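Local atomic coordinates of catalase (Corynebacterium glutamicum, PDB entry 4B7H), a protein that breaks hydrogen peroxide down to water and oxygen at a haem iron, binds NADPH and is inhibited by nitric oxide. Residues Q276-D282 / W297-P303; G208-F214 / W225-F230; Y286-D292 / Y444-D450. All blocks are in the same frame, centred on the assembly; numbering follows the deposited sequence.

Contact 1: residues Q276-D282 / W297-P303; sequences QIMPFED and WSQKDYP. With NDP (NADPH dihydro-nicotinamide-adenine-dinucleotide phosphate), chain H.
Gln276 and Tyr302 are the closest backbone approach, CA to CA 5.6 Å, where the last residues of strand 270-279 pass a loop, 297-303, that folds back over them without forming a ladder. The Gln276 amide reaches into that loop. Its NE2 gives one hydrogen to Tyr302 O, 2.9 Å away in that carbonyl's plane, and the other to Trp297 O at 3.0 Å, arriving from above the carbonyl plane; these two bonds, with His229 NE2 on OE1, fix the rotation of the amide. Met278 works between two rings. With CG anti to the backbone N (chi1 174°) and a bend at chi3, its CE sits over the Trp297 five-membered ring, 3.8 Å from the centroid, a CH-pi contact, while SD makes a Met-aromatic contact with the six-membered ring. Met278 CB lies over a face of Tyr302, and at the far edge of that ring Tyr302 OH donates to Asp282 OD2 (2.7 Å). The loop then turns to the cofactor. Trp297 O also accepts from NDP N7N at 2.9 Å, Ser298 OG binds O2N, and Gln299 N gives a nearly straight bond to O1N: an NADPH site gripping nicotinamide amide and phosphate, its Ser298 forming an ST turn.

Contact 2: residues G208-F214 / W225-F230; sequences GFGSHTF and WVKYHF. With HEM (protoporphyrin IX containing Fe), chain E.
Phe209 and Phe214 pair with His229 and Val226 in the antiparallel beta-barrel of the catalase fold, but the ladder is broken in the middle: the register shifts by two residues, and the chain lifts off strand 223-232 at Ser211 and His212, toward the haem. The two ends are tight. Gly208 and Phe230 form a hydrogen-bonded pair, with Phe230 CD2 lying 3.6 Å from Gly208 C; Phe214 and Val226 form another, the N of each bonding to the O of the other. Among the side chains, Phe214 CD2 touches the edge of the Tyr228 ring, and Phe209 CE2 meets His229 ND1 at 3.5 Å, an oblique ring pair with planes 78° apart.

The middle is looser and watered, though buried. Water 4 takes Tyr228 N and gives to His212 O, standing in for a missing rung, and water 3 donates to Tyr228 O, which also accepts from Gly210 N. The loop puts Gly210, Ser211 and His212 against the porphyrin edge, His212 NE2 coming within 3.6 Å of HEM CMC; Asp342 and Arg348 hold the imidazole. Lys227 closes the gap. Its chain runs extended and then bends at chi4 (-70°), which swings the ammonium across the loop: NZ donates to Ser211 O at 2.9 Å, in the carbonyl plane, and to Thr213 OG1, also at 2.9 Å, a hydroxyl that is bonded in turn to Pro290 O.

Contact 3: residues Y286-D292 / Y444-D450; sequences YRWNPFD and YVKHQDD
Arg287 and Trp288 run beside Gln448 and His447, CA atoms 5.2 Å apart in both pairs; a type I turn spans Asn289-Asp292, and another His447-Asp450. Neither segment is helix or strand; the one backbone bond across them is Asp449 N to Arg287 O at 2.9 Å. The His447 imidazole slots in alongside the 286-292 backbone. ND1 gives Tyr286 O a 2.7 Å bond in the ring plane, and Asn289 CA stands over the ring face as a CH-pi contact, 3.6 Å from the centroid. Asp450 ties both turns: OD1 accepts from Asn289 N on its syn lone pair, while OD2 takes His447 N from above the carboxylate plane.

Asn289 is bound at both ends of its amide. A chi1 of -174° turns that amide away from its own N, and ND2 reaches Val445 O at 2.9 Å, on a lone pair, while OD1 takes Phe291 N; water 6 links ND2 to Val445 N. Toward the surface, Arg287 NE makes a salt bridge to the anti lone pair of Asp449 OD2, 2.8 Å, with guanidinium and carboxylate planes 77° apart. The guanidinium lies over the rim of the Trp288 indole, above CH2, and NE1 bonds weakly to Asp449 O. Gln42 of a second subunit packs on Asn289 and Val445. An Asx turn at Asn289 and two type I turns bridged by the Asp450 carboxylate thus join a catalase barrel loop, between strands 270-279 and 305-314, to the segment leading into helix 454-463.

In the fold
Along the chain, contact 2 closes first: 208-214 and 225-230 are joined by the short strand 214-217 and its turn, and are complete before the next strand begins. Strand 270-279 then pairs with strand 223-232, so contacts 1 and 2 share one sheet and touch through Met278 N to Trp225 O. Contact 1 closes the 14-residue loop between 276-282 and 297-303. Segment 286-292 leaves from within that loop and meets 444-450, 152 residues on, so contacts 1 and 3 cross. Tyr286 OH bonds to Asp301 and Ser298 of contact 1, and Phe291 packs on Trp225 of contact 2. Together they tie strand 223-232, the loop before strand 305-314 and the run into helix 454-463.

Contact 1: residues Q276-D282 / W297-P303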
# COMPACT_ATOMS: atom_id res chain seq x y z
N GLN A 276 11.68 -34.77 20.99
CA GLN A 276 12.74 -35.73 20.73
C GLN A 276 14.05 -34.97 20.88
O GLN A 276 14.15 -33.82 20.44
CB GLN A 276 12.65 -36.30 19.32
CG GLN A 276 11.41 -37.13 19.05
CD GLN A 276 11.31 -37.56 17.62
OE1 GLN A 276 11.02 -36.75 16.73
NE2 GLN A 276 11.55 -38.85 17.36
N ILE A 277 15.04 -35.60 21.50
CA ILE A 277 16.33 -34.96 21.70
C ILE A 277 17.43 -35.83 21.11
O ILE A 277 17.65 -36.96 21.57
CB ILE A 277 16.60 -34.69 23.20
CG1 ILE A 277 15.52 -33.77 23.78
CG2 ILE A 277 18.00 -34.08 23.39
CD1 ILE A 277 15.68 -33.48 25.26
N MET A 278 18.10 -35.32 20.08
CA MET A 278 19.23 -36.02 19.48
C MET A 278 20.54 -35.35 19.88
O MET A 278 20.77 -34.18 19.57
CB MET A 278 19.09 -36.03 17.96
CG MET A 278 20.30 -36.62 17.23
SD MET A 278 20.16 -36.47 15.44
CE MET A 278 18.86 -37.65 15.07
N PRO A 279 21.41 -36.08 20.58
CA PRO A 279 22.72 -35.50 20.93
C PRO A 279 23.43 -34.97 19.68
O PRO A 279 23.32 -35.57 18.60
CB PRO A 279 23.48 -36.70 21.52
CG PRO A 279 22.39 -37.56 22.09
CD PRO A 279 21.25 -37.45 21.12
N PHE A 280 24.13 -33.85 19.83
CA PHE A 280 24.82 -33.21 18.72
C PHE A 280 25.71 -34.20 17.97
O PHE A 280 25.74 -34.22 16.74
CB PHE A 280 25.65 -32.03 19.26
CG PHE A 280 26.20 -31.12 18.20
CD1 PHE A 280 25.45 -30.06 17.71
CD2 PHE A 280 27.49 -31.29 17.72
CE1 PHE A 280 25.97 -29.20 16.74
CE2 PHE A 280 28.02 -30.45 16.75
CZ PHE A 280 27.25 -29.40 16.26
N GLU A 281 26.40 -35.06 18.72
CA GLU A 281 27.34 -36.01 18.11
C GLU A 281 26.66 -37.20 17.42
O GLU A 281 27.33 -37.95 16.70
CB GLU A 281 28.36 -36.48 19.14
CG GLU A 281 27.79 -37.34 20.25
CD GLU A 281 27.32 -36.54 21.46
OE1 GLU A 281 26.95 -35.35 21.29
OE2 GLU A 281 27.32 -37.10 22.57
N ASP A 282 25.36 -37.38 17.63
CA ASP A 282 24.59 -38.45 16.97
C ASP A 282 24.25 -38.12 15.52
O ASP A 282 23.97 -39.02 14.72
CB ASP A 282 23.26 -38.69 17.70
CG ASP A 282 23.37 -39.60 18.90
OD1 ASP A 282 24.49 -39.75 19.45
OD2 ASP A 282 22.33 -40.17 19.30
N TRP A 297 12.45 -38.46 12.57
CA TRP A 297 13.32 -39.25 13.44
C TRP A 297 12.45 -40.34 14.05
O TRP A 297 11.42 -40.05 14.66
CB TRP A 297 13.86 -38.41 14.60
CG TRP A 297 14.77 -37.27 14.26
CD1 TRP A 297 15.34 -36.96 13.05
CD2 TRP A 297 15.23 -36.27 15.19
NE1 TRP A 297 16.12 -35.82 13.17
CE2 TRP A 297 16.07 -35.39 14.47
CE3 TRP A 297 15.01 -36.04 16.55
CZ2 TRP A 297 16.68 -34.29 15.08
CZ3 TRP A 297 15.62 -34.94 17.15
CH2 TRP A 297 16.44 -34.08 16.41
N SER A 298 12.87 -41.59 13.91
CA SER A 298 12.09 -42.68 14.49
C SER A 298 11.96 -42.53 16.00
O SER A 298 12.94 -42.24 16.70
CB SER A 298 12.70 -44.03 14.15
OG SER A 298 12.00 -45.05 14.84
N GLN A 299 10.74 -42.72 16.51
CA GLN A 299 10.48 -42.65 17.94
C GLN A 299 11.02 -43.87 18.67
O GLN A 299 11.07 -43.90 19.91
CB GLN A 299 8.99 -42.43 18.20
CG GLN A 299 8.53 -41.06 17.70
CD GLN A 299 7.04 -40.96 17.46
OE1 GLN A 299 6.50 -41.55 16.51
NE2 GLN A 299 6.38 -40.19 18.29
N LYS A 300 11.45 -44.87 17.91
CA LYS A 300 12.16 -46.01 18.50
C LYS A 300 13.60 -45.63 18.80
O LYS A 300 14.22 -46.17 19.71
CB LYS A 300 12.11 -47.22 17.57
CG LYS A 300 10.71 -47.56 17.09
CD LYS A 300 10.69 -48.90 16.38
CE LYS A 300 9.50 -49.00 15.43
NZ LYS A 300 9.29 -50.40 14.95
N ASP A 301 14.15 -44.70 18.01
CA ASP A 301 15.51 -44.23 18.23
C ASP A 301 15.53 -43.06 19.21
O ASP A 301 16.43 -42.95 20.04
CB ASP A 301 16.14 -43.82 16.89
CG ASP A 301 16.23 -44.97 15.90
OD1 ASP A 301 16.56 -46.11 16.32
OD2 ASP A 301 15.98 -44.74 14.70
N TYR A 302 14.52 -42.19 19.10
CA TYR A 302 14.43 -40.99 19.92
C TYR A 302 13.01 -40.86 20.46
O TYR A 302 12.15 -40.24 19.83
CB TYR A 302 14.86 -39.76 19.11
CG TYR A 302 16.30 -39.89 18.69
CD1 TYR A 302 17.32 -39.63 19.60
CD2 TYR A 302 16.64 -40.33 17.42
CE1 TYR A 302 18.65 -39.78 19.24
CE2 TYR A 302 17.97 -40.49 17.06
CZ TYR A 302 18.97 -40.21 17.97
OH TYR A 302 20.29 -40.37 17.62
N PRO A 303 12.75 -41.48 21.63
CA PRO A 303 11.40 -41.45 22.19
C PRO A 303 10.99 -40.04 22.61
O PRO A 303 11.83 -39.17 22.75
CB PRO A 303 11.52 -42.34 23.44
CG PRO A 303 12.72 -43.18 23.21
CD PRO A 303 13.67 -42.32 22.42
PA NDP H . 6.44 -45.47 15.64
O1A NDP H . 5.64 -46.72 15.67
O2A NDP H . 7.21 -45.25 16.90
O5B NDP H . 5.44 -44.25 15.39
C5B NDP H . 4.49 -44.31 14.36
C4B NDP H . 3.76 -42.97 14.36
O4B NDP H . 2.80 -42.97 13.31
C3B NDP H . 3.02 -42.75 15.68
O3B NDP H . 3.20 -41.41 16.12
C2B NDP H . 1.58 -43.03 15.29
O2B NDP H . 0.60 -42.41 16.11
C1B NDP H . 1.58 -42.52 13.86
N9A NDP H . 0.38 -42.92 13.10
C8A NDP H . -0.55 -43.87 13.44
N7A NDP H . -1.51 -43.90 12.49
C5A NDP H . -1.21 -42.97 11.54
C6A NDP H . -1.85 -42.59 10.37
N6A NDP H . -3.13 -42.92 10.16
N1A NDP H . -1.29 -41.60 9.59
C2A NDP H . -0.12 -40.99 9.98
N3A NDP H . 0.51 -41.37 11.15
C4A NDP H . -0.03 -42.35 11.92
O3 NDP H . 7.40 -45.51 14.34
PN NDP H . 8.44 -44.35 13.91
O1N NDP H . 8.42 -43.23 14.89
O2N NDP H . 9.71 -45.04 13.58
O5D NDP H . 7.83 -43.81 12.52
C5D NDP H . 7.30 -44.72 11.58
C4D NDP H . 6.49 -43.96 10.55
O4D NDP H . 5.41 -43.33 11.20
C3D NDP H . 7.31 -42.86 9.90
O3D NDP H . 7.94 -43.32 8.71
C2D NDP H . 6.29 -41.77 9.65
O2D NDP H . 5.74 -41.92 8.37
C1D NDP H . 5.17 -42.04 10.66
N1N NDP H . 5.15 -41.02 11.73
C2N NDP H . 6.32 -40.70 12.36
C3N NDP H . 6.38 -39.77 13.38
C7N NDP H . 7.72 -39.48 13.98
O7N NDP H . 7.95 -38.20 14.51
N7N NDP H . 8.67 -40.41 13.99
C4N NDP H . 5.16 -39.04 13.88
C5N NDP H . 3.93 -39.47 13.13
C6N NDP H . 3.98 -40.42 12.11
P2B NDP H . -0.07 -43.21 17.34
O1X NDP H . -0.65 -44.50 16.80
O2X NDP H . 1.02 -43.48 18.37
O3X NDP H . -1.15 -42.32 17.92
O HOH W 1 10.23 -36.91 14.03
O HOH W 2 14.47 -38.34 22.16

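Contact 2: residues G208-F214 / W225-F230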
# COMPACT_ATOMS: atom_id res chain seq x y z
N GLY A 208 0.05 -31.56 16.97
CA GLY A 208 0.85 -30.56 16.28
C GLY A 208 2.30 -30.97 16.34
O GLY A 208 2.71 -31.77 17.19
N PHE A 209 3.11 -30.42 15.43
CA PHE A 209 4.53 -30.73 15.37
C PHE A 209 5.29 -29.50 14.91
O PHE A 209 4.77 -28.73 14.11
CB PHE A 209 4.82 -31.83 14.34
CG PHE A 209 4.03 -33.09 14.56
CD1 PHE A 209 2.76 -33.22 14.02
CD2 PHE A 209 4.57 -34.16 15.27
CE1 PHE A 209 2.02 -34.38 14.19
CE2 PHE A 209 3.84 -35.33 15.44
CZ PHE A 209 2.56 -35.44 14.91
N GLY A 210 6.52 -29.31 15.39
CA GLY A 210 7.38 -28.29 14.83
C GLY A 210 7.88 -28.70 13.45
O GLY A 210 8.30 -27.86 12.65
N SER A 211 7.85 -30.01 13.20
CA SER A 211 8.30 -30.67 11.97
C SER A 211 9.82 -30.61 11.77
O SER A 211 10.48 -31.66 11.71
CB SER A 211 7.57 -30.16 10.71
OG SER A 211 6.16 -30.12 10.90
N HIS A 212 10.38 -29.40 11.65
CA HIS A 212 11.83 -29.25 11.49
C HIS A 212 12.61 -29.67 12.72
O HIS A 212 12.12 -29.58 13.85
CB HIS A 212 12.24 -27.79 11.27
CG HIS A 212 11.50 -27.07 10.19
ND1 HIS A 212 11.77 -27.26 8.86
CD2 HIS A 212 10.52 -26.14 10.25
CE1 HIS A 212 10.98 -26.49 8.13
NE2 HIS A 212 10.22 -25.79 8.96
N THR A 213 13.85 -30.06 12.50
CA THR A 213 14.84 -30.09 13.56
C THR A 213 15.21 -28.66 13.95
O THR A 213 15.56 -27.83 13.11
CB THR A 213 16.06 -30.84 13.05
OG1 THR A 213 15.66 -32.18 12.75
CG2 THR A 213 17.19 -30.84 14.09
N PHE A 214 15.10 -28.38 15.25
CA PHE A 214 15.59 -27.15 15.83
C PHE A 214 16.76 -27.46 16.75
O PHE A 214 17.16 -28.63 16.90
CB PHE A 214 14.48 -26.45 16.60
CG PHE A 214 13.38 -25.94 15.72
CD1 PHE A 214 13.50 -24.71 15.08
CD2 PHE A 214 12.24 -26.70 15.50
CE1 PHE A 214 12.50 -24.24 14.24
CE2 PHE A 214 11.23 -26.25 14.67
CZ PHE A 214 11.36 -25.01 14.04
N TRP A 225 20.08 -31.34 19.27
CA TRP A 225 19.05 -31.17 18.25
C TRP A 225 17.70 -31.62 18.81
O TRP A 225 17.63 -32.61 19.55
CB TRP A 225 19.40 -31.97 16.99
CG TRP A 225 20.72 -31.58 16.36
CD1 TRP A 225 21.86 -32.35 16.30
CD2 TRP A 225 21.04 -30.34 15.71
NE1 TRP A 225 22.86 -31.67 15.64
CE2 TRP A 225 22.38 -30.43 15.27
CE3 TRP A 225 20.33 -29.16 15.45
CZ2 TRP A 225 23.02 -29.39 14.58
CZ3 TRP A 225 20.96 -28.14 14.77
CH2 TRP A 225 22.29 -28.26 14.34
N VAL A 226 16.62 -30.91 18.47
CA VAL A 226 15.31 -31.28 19.00
C VAL A 226 14.21 -31.23 17.94
O VAL A 226 14.32 -30.51 16.94
CB VAL A 226 14.88 -30.36 20.18
CG1 VAL A 226 15.89 -30.42 21.32
CG2 VAL A 226 14.66 -28.92 19.71
N LYS A 227 13.16 -32.02 18.16
CA LYS A 227 11.91 -31.91 17.42
C LYS A 227 10.75 -31.81 18.41
O LYS A 227 10.69 -32.55 19.40
CB LYS A 227 11.68 -33.10 16.48
CG LYS A 227 12.58 -33.10 15.25
CD LYS A 227 12.19 -34.22 14.29
CE LYS A 227 13.11 -34.28 13.07
NZ LYS A 227 12.95 -33.12 12.12
N TYR A 228 9.84 -30.88 18.14
CA TYR A 228 8.68 -30.67 18.99
C TYR A 228 7.48 -31.51 18.57
O TYR A 228 7.16 -31.59 17.38
CB TYR A 228 8.24 -29.22 18.92
CG TYR A 228 9.20 -28.22 19.52
CD1 TYR A 228 9.28 -28.05 20.90
CD2 TYR A 228 9.98 -27.41 18.70
CE1 TYR A 228 10.13 -27.12 21.45
CE2 TYR A 228 10.84 -26.47 19.25
CZ TYR A 228 10.90 -26.32 20.62
OH TYR A 228 11.74 -25.38 21.17
N HIS A 229 6.82 -32.09 19.56
CA HIS A 229 5.59 -32.84 19.38
C HIS A 229 4.55 -32.36 20.36
O HIS A 229 4.79 -32.30 21.53
CB HIS A 229 5.86 -34.37 19.60
CG HIS A 229 6.79 -35.00 18.59
ND1 HIS A 229 6.40 -35.91 17.73
CD2 HIS A 229 8.12 -34.83 18.41
CE1 HIS A 229 7.42 -36.27 17.02
NE2 HIS A 229 8.48 -35.62 17.45
N PHE A 230 3.38 -31.99 19.85
CA PHE A 230 2.28 -31.52 20.68
C PHE A 230 1.18 -32.57 20.60
O PHE A 230 0.50 -32.69 19.58
CB PHE A 230 1.81 -30.14 20.21
CG PHE A 230 2.93 -29.14 20.07
CD1 PHE A 230 3.66 -28.74 21.18
CD2 PHE A 230 3.25 -28.61 18.84
CE1 PHE A 230 4.70 -27.83 21.06
CE2 PHE A 230 4.29 -27.69 18.71
CZ PHE A 230 5.02 -27.31 19.82
CHA HEM E . 2.06 -19.60 6.53
CHB HEM E . 6.17 -19.51 3.97
CHC HEM E . 6.77 -24.22 4.89
CHD HEM E . 3.64 -23.77 8.52
C1A HEM E . 3.10 -19.17 5.75
C2A HEM E . 3.30 -17.82 5.27
C3A HEM E . 4.45 -17.80 4.58
C4A HEM E . 5.01 -19.13 4.59
CMA HEM E . 5.12 -16.62 3.87
CAA HEM E . 2.35 -16.63 5.54
CBA HEM E . 2.73 -15.97 6.86
CGA HEM E . 1.98 -14.69 7.11
O1A HEM E . 1.64 -14.45 8.30
O2A HEM E . 1.72 -13.90 6.16
C1B HEM E . 6.69 -20.78 3.96
C2B HEM E . 7.87 -21.22 3.24
C3B HEM E . 8.01 -22.54 3.48
C4B HEM E . 6.95 -22.95 4.38
CMB HEM E . 8.72 -20.30 2.35
CAB HEM E . 9.09 -23.53 3.00
CBB HEM E . 10.33 -23.13 2.68
C1C HEM E . 6.10 -24.47 6.08
C2C HEM E . 6.33 -25.56 7.02
C3C HEM E . 5.45 -25.41 8.02
C4C HEM E . 4.66 -24.23 7.75
CMC HEM E . 7.40 -26.67 6.84
CAC HEM E . 5.27 -26.24 9.32
CBC HEM E . 6.28 -26.90 9.91
C1D HEM E . 2.89 -22.65 8.27
C2D HEM E . 1.76 -22.28 9.05
C3D HEM E . 1.26 -20.99 8.45
C4D HEM E . 2.15 -20.69 7.36
CMD HEM E . 1.17 -23.03 10.25
CAD HEM E . 0.08 -20.19 8.97
CBD HEM E . 0.52 -19.42 10.21
CGD HEM E . -0.71 -18.73 10.72
O1D HEM E . -0.77 -17.47 10.70
O2D HEM E . -1.66 -19.44 11.13
NA HEM E . 4.17 -19.95 5.33
NB HEM E . 6.16 -21.85 4.65
NC HEM E . 5.08 -23.67 6.56
ND HEM E . 3.09 -21.71 7.27
FE HEM E . 4.59 -21.82 5.92
O HOH W 3 8.39 -32.21 14.97
O HOH W 4 10.00 -29.94 15.51

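Contact 3: residues Y286-D292 / Y444-D450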
# COMPACT_ATOMS: atom_id res chain seq x y z
N TYR A 286 23.33 -40.85 12.01
CA TYR A 286 21.94 -41.32 12.00
C TYR A 286 21.63 -41.94 10.64
O TYR A 286 22.18 -41.53 9.62
CB TYR A 286 20.95 -40.20 12.34
CG TYR A 286 19.56 -40.74 12.64
CD1 TYR A 286 19.39 -41.78 13.54
CD2 TYR A 286 18.43 -40.22 12.01
CE1 TYR A 286 18.14 -42.29 13.81
CE2 TYR A 286 17.17 -40.73 12.27
CZ TYR A 286 17.03 -41.77 13.18
OH TYR A 286 15.79 -42.28 13.45
N ARG A 287 20.77 -42.96 10.64
CA ARG A 287 20.45 -43.69 9.41
C ARG A 287 19.80 -42.78 8.35
O ARG A 287 19.90 -43.06 7.15
CB ARG A 287 19.57 -44.91 9.70
CG ARG A 287 18.20 -44.56 10.28
CD ARG A 287 17.38 -45.79 10.65
NE ARG A 287 16.98 -46.55 9.47
CZ ARG A 287 15.95 -47.39 9.44
NH1 ARG A 287 15.21 -47.57 10.53
NH2 ARG A 287 15.65 -48.05 8.32
N TRP A 288 19.14 -41.72 8.80
CA TRP A 288 18.58 -40.70 7.91
C TRP A 288 19.24 -39.35 8.16
O TRP A 288 19.73 -39.08 9.26
CB TRP A 288 17.06 -40.58 8.12
CG TRP A 288 16.31 -41.73 7.56
CD1 TRP A 288 16.27 -42.12 6.25
CD2 TRP A 288 15.51 -42.68 8.28
NE1 TRP A 288 15.48 -43.24 6.11
CE2 TRP A 288 15.00 -43.60 7.34
CE3 TRP A 288 15.16 -42.83 9.62
CZ2 TRP A 288 14.16 -44.66 7.71
CZ3 TRP A 288 14.33 -43.88 9.99
CH2 TRP A 288 13.84 -44.78 9.03
N ASN A 289 19.26 -38.50 7.14
CA ASN A 289 19.77 -37.14 7.35
C ASN A 289 18.86 -36.44 8.36
O ASN A 289 17.65 -36.34 8.14
CB ASN A 289 19.80 -36.37 6.03
CG ASN A 289 20.45 -35.00 6.17
OD1 ASN A 289 20.02 -34.17 6.98
ND2 ASN A 289 21.49 -34.75 5.38
N PRO A 290 19.43 -35.96 9.48
CA PRO A 290 18.59 -35.45 10.56
C PRO A 290 18.03 -34.05 10.31
O PRO A 290 17.23 -33.58 11.11
CB PRO A 290 19.53 -35.46 11.77
CG PRO A 290 20.89 -35.32 11.19
CD PRO A 290 20.86 -36.02 9.86
N PHE A 291 18.45 -33.43 9.21
CA PHE A 291 18.06 -32.06 8.88
C PHE A 291 17.15 -31.98 7.65
O PHE A 291 16.77 -30.89 7.23
CB PHE A 291 19.31 -31.20 8.65
CG PHE A 291 20.35 -31.35 9.73
CD1 PHE A 291 20.04 -31.05 11.05
CD2 PHE A 291 21.63 -31.77 9.41
CE1 PHE A 291 21.00 -31.18 12.05
CE2 PHE A 291 22.60 -31.90 10.41
CZ PHE A 291 22.28 -31.61 11.72
N ASP A 292 16.83 -33.14 7.07
CA ASP A 292 15.96 -33.25 5.90
C ASP A 292 14.53 -33.31 6.41
O ASP A 292 14.14 -34.28 7.06
CB ASP A 292 16.31 -34.54 5.14
CG ASP A 292 15.43 -34.78 3.92
OD1 ASP A 292 14.43 -34.06 3.70
OD2 ASP A 292 15.74 -35.73 3.16
N TYR A 444 21.65 -32.74 -0.07
CA TYR A 444 21.92 -32.94 1.35
C TYR A 444 22.97 -34.05 1.50
O TYR A 444 23.08 -34.92 0.63
CB TYR A 444 20.66 -33.36 2.10
CG TYR A 444 19.69 -32.25 2.44
CD1 TYR A 444 19.02 -31.55 1.44
CD2 TYR A 444 19.42 -31.92 3.77
CE1 TYR A 444 18.12 -30.53 1.76
CE2 TYR A 444 18.52 -30.92 4.09
CZ TYR A 444 17.87 -30.22 3.08
OH TYR A 444 16.98 -29.22 3.40
N VAL A 445 23.73 -34.02 2.59
CA VAL A 445 24.64 -35.12 2.90
C VAL A 445 23.84 -36.42 2.90
O VAL A 445 22.75 -36.50 3.49
CB VAL A 445 25.36 -34.90 4.25
CG1 VAL A 445 26.20 -36.10 4.62
CG2 VAL A 445 26.22 -33.65 4.17
N LYS A 446 24.35 -37.44 2.21
CA LYS A 446 23.59 -38.67 2.01
C LYS A 446 23.85 -39.65 3.14
O LYS A 446 24.96 -40.14 3.31
CB LYS A 446 23.93 -39.31 0.66
CG LYS A 446 23.01 -40.46 0.26
CD LYS A 446 23.24 -40.87 -1.18
CE LYS A 446 22.26 -41.94 -1.64
NZ LYS A 446 22.59 -43.28 -1.09
N HIS A 447 22.80 -39.92 3.91
CA HIS A 447 22.87 -40.92 4.95
C HIS A 447 22.40 -42.28 4.42
O HIS A 447 21.79 -42.36 3.35
CB HIS A 447 22.06 -40.49 6.18
CG HIS A 447 22.64 -39.32 6.90
ND1 HIS A 447 22.84 -39.31 8.27
CD2 HIS A 447 23.06 -38.11 6.45
CE1 HIS A 447 23.37 -38.15 8.63
NE2 HIS A 447 23.51 -37.40 7.54
N GLN A 448 22.72 -43.33 5.17
CA GLN A 448 22.55 -44.72 4.74
C GLN A 448 21.20 -45.03 4.11
O GLN A 448 21.11 -45.67 3.05
CB GLN A 448 22.79 -45.63 5.94
CG GLN A 448 22.74 -47.11 5.67
CD GLN A 448 23.12 -47.90 6.90
OE1 GLN A 448 22.26 -48.37 7.64
NE2 GLN A 448 24.42 -48.04 7.13
N ASP A 449 20.13 -44.57 4.74
CA ASP A 449 18.79 -44.94 4.30
C ASP A 449 18.02 -43.79 3.64
O ASP A 449 16.80 -43.85 3.52
CB ASP A 449 18.00 -45.54 5.47
CG ASP A 449 18.58 -46.85 5.97
OD1 ASP A 449 19.17 -47.58 5.15
OD2 ASP A 449 18.44 -47.16 7.17
N ASP A 450 18.73 -42.75 3.19
CA ASP A 450 18.06 -41.62 2.56
C ASP A 450 17.58 -41.96 1.15
O ASP A 450 18.39 -42.27 0.27
CB ASP A 450 18.98 -40.40 2.48
CG ASP A 450 19.19 -39.72 3.81
OD1 ASP A 450 18.34 -39.88 4.72
OD2 ASP A 450 20.19 -38.99 3.94
O HOH W 5 24.05 -42.95 7.70
O HOH W 6 22.99 -32.25 4.98